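Local coordinates for TIR-NB-LRR type resistance protein RPV1 (Vitis rotundifolia, PDB 5KU7), which is a plant intracellular immune receptor of the TIR-NB-LRR class, represented here by its TIR domain, which probably takes part in disease-resistance signalling, at residues L82-I85 and M86-Q89. Sequence-based numbering, arbitrary orientation.
Sequences LVKI and MECQ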
ATOM      1  N   LEU A  82       1.207 -21.374  -9.499  1.00 42.08           N
ATOM      2  CA  LEU A  82       2.640 -21.257  -9.669  1.00 42.07           C
ATOM      3  C   LEU A  82       3.207 -22.363 -10.531  1.00 40.99           C
ATOM      4  O   LEU A  82       4.129 -22.126 -11.311  1.00 53.22           O
ATOM      5  CB  LEU A  82       3.338 -21.267  -8.306  1.00 38.73           C
ATOM      6  CG  LEU A  82       4.843 -21.010  -8.360  1.00 38.00           C
ATOM      7  CD1 LEU A  82       5.148 -19.677  -9.035  1.00 35.62           C
ATOM      8  CD2 LEU A  82       5.439 -21.079  -6.967  1.00 39.06           C
ATOM      9  N   VAL A  83       2.675 -23.573 -10.381  1.00 38.49           N
ATOM     10  CA  VAL A  83       3.123 -24.709 -11.203  1.00 34.93           C
ATOM     11  C   VAL A  83       2.835 -24.440 -12.671  1.00 37.11           C
ATOM     12  O   VAL A  83       3.689 -24.646 -13.525  1.00 45.83           O
ATOM     13  CB  VAL A  83       2.454 -26.026 -10.787  1.00 45.08           C
ATOM     14  CG1 VAL A  83       2.801 -27.132 -11.783  1.00 52.99           C
ATOM     15  CG2 VAL A  83       2.885 -26.421  -9.380  1.00 48.76           C
ATOM     16  N   LYS A  84       1.623 -23.973 -12.960  1.00 41.23           N
ATOM     17  CA  LYS A  84       1.246 -23.608 -14.321  1.00 42.77           C
ATOM     18  C   LYS A  84       2.181 -22.544 -14.884  1.00 44.56           C
ATOM     19  O   LYS A  84       2.619 -22.632 -16.025  1.00 49.28           O
ATOM     20  CB  LYS A  84      -0.194 -23.083 -14.369  1.00 39.42           C
ATOM     21  CG  LYS A  84      -0.633 -22.701 -15.773  1.00 36.30           C
ATOM     22  CD  LYS A  84      -0.659 -23.975 -16.690  1.00 39.35           C
ATOM     23  CE  LYS A  84      -1.080 -23.630 -18.115  1.00 40.84           C
ATOM     24  NZ  LYS A  84      -1.265 -24.851 -18.984  1.00 62.66           N
ATOM     25  N   ILE A  85       2.472 -21.538 -14.069  1.00 46.27           N
ATOM     26  CA  ILE A  85       3.343 -20.437 -14.456  1.00 44.09           C
ATOM     27  C   ILE A  85       4.724 -20.935 -14.841  1.00 44.45           C
ATOM     28  O   ILE A  85       5.294 -20.522 -15.846  1.00 44.23           O
ATOM     29  CB  ILE A  85       3.466 -19.412 -13.305  1.00 41.15           C
ATOM     30  CG1 ILE A  85       2.168 -18.612 -13.191  1.00 38.26           C
ATOM     31  CG2 ILE A  85       4.643 -18.482 -13.526  1.00 36.61           C
ATOM     32  CD1 ILE A  85       1.985 -17.887 -11.859  1.00 29.35           C
ATOM     33  N   MET A  86       5.258 -21.840 -14.037  1.00 47.25           N
ATOM     34  CA  MET A  86       6.584 -22.359 -14.295  1.00 48.97           C
ATOM     35  C   MET A  86       6.615 -23.304 -15.500  1.00 57.99           C
ATOM     36  O   MET A  86       7.626 -23.380 -16.206  1.00 58.89           O
ATOM     37  CB  MET A  86       7.107 -23.043 -13.041  1.00 50.22           C
ATOM     38  CG  MET A  86       7.246 -22.080 -11.864  1.00 48.43           C
ATOM     39  SD  MET A  86       8.169 -20.573 -12.282  1.00 53.11           S
ATOM     40  CE  MET A  86       9.749 -21.270 -12.743  1.00 48.30           C
ATOM     41  N   GLU A  87       5.512 -24.021 -15.728  1.00 58.24           N
ATOM     42  CA  GLU A  87       5.362 -24.880 -16.909  1.00 55.74           C
ATOM     43  C   GLU A  87       5.360 -24.060 -18.198  1.00 52.58           C
ATOM     44  O   GLU A  87       5.963 -24.452 -19.194  1.00 58.93           O
ATOM     45  CB  GLU A  87       4.078 -25.707 -16.801  1.00 64.94           C
ATOM     46  CG  GLU A  87       4.127 -26.770 -15.713  1.00 68.08           C
ATOM     47  CD  GLU A  87       2.870 -27.609 -15.641  1.00 66.47           C
ATOM     48  OE1 GLU A  87       1.891 -27.289 -16.348  1.00 65.51           O
ATOM     49  OE2 GLU A  87       2.869 -28.596 -14.877  1.00 68.68           O
ATOM     50  N   CYS A  88       4.662 -22.928 -18.184  1.00 49.68           N
ATOM     51  CA  CYS A  88       4.625 -22.035 -19.343  1.00 53.52           C
ATOM     52  C   CYS A  88       5.993 -21.429 -19.555  1.00 56.41           C
ATOM     53  O   CYS A  88       6.319 -20.945 -20.635  1.00 62.80           O
ATOM     54  CB  CYS A  88       3.611 -20.909 -19.151  1.00 48.32           C
ATOM     55  SG  CYS A  88       1.929 -21.465 -19.026  1.00 55.00           S
ATOM     56  N   GLN A  89       6.782 -21.452 -18.492  1.00 50.08           N
ATOM     57  CA  GLN A  89       8.113 -20.883 -18.503  1.00 54.02           C
ATOM     58  C   GLN A  89       9.072 -21.796 -19.255  1.00 57.46           C
ATOM     59  O   GLN A  89       9.877 -21.330 -20.054  1.00 65.14           O
ATOM     60  CB  GLN A  89       8.568 -20.652 -17.067  1.00 52.89           C
ATOM     61  CG  GLN A  89       9.487 -19.492 -16.880  1.00 57.37           C
ATOM     62  CD  GLN A  89      10.886 -19.912 -16.578  1.00 58.52           C
ATOM     63  OE1 GLN A  89      11.247 -21.069 -16.763  1.00 61.73           O
ATOM     64  NE2 GLN A  89      11.678 -18.985 -16.058  1.00 59.33           N
TER
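Glu87 and Val83 meet one helical turn apart on helix 76-91, where carboxylate oxygen OE2 of Glu87 rests against methyl CG1 of Val83 at 3.4 Å. With CG anti to its own carbonyl carbon, the glutamate leans back over Val83 O, and the extended chain beyond CG carries the carboxylate on to the valine methyl. That same OE2 forms a salt bridge with Arg132, whereas Lys84, although its NZ is 4.8 Å from Glu87 OE1, pairs with Glu59. The two opposite charges may still influence each other, although each has its own salt-bridge partner. The aliphatic part of Lys84 crosses the glutamate at about a right angle; with CG anti to the backbone N (chi1 -180°) and a bend at chi2, the chain brings CE alongside Cys88 SG, 3.8 Å away.

Apolar contacts line the inward side. Methyl CD1 of Leu82 approaches Met86 CG at 4.3 Å, and the bend at chi2 of the methionine places SD 4.3 Å from Ile85 CG2. Leu82 and Ile85 also pack against strand 61-68, Val83 reaches Trp133 and Ala136 of helix 130-141, and Ile85 and Cys88 share Ile58 of helix 52-59.

Main-chain bonds of the i to i+4 kind hold the turns together. Met86 N donates to Leu82 O at 3.0 Å, Glu87 N to Val83 O at 2.9 Å, and Cys88 N to Lys84 O with an N-H...O angle of 159°. The next bond, Gln89 N to Ile85 O, is weak, bent to 121°, as the helix nears its C-terminal end.

These contacts are those of an alpha-helix with a buried and a partly exposed side; helix 76-91 connects strands 61-68 and 95-101 in a beta-alpha-beta unit of the parallel-sheet, flavodoxin-like TIR fold.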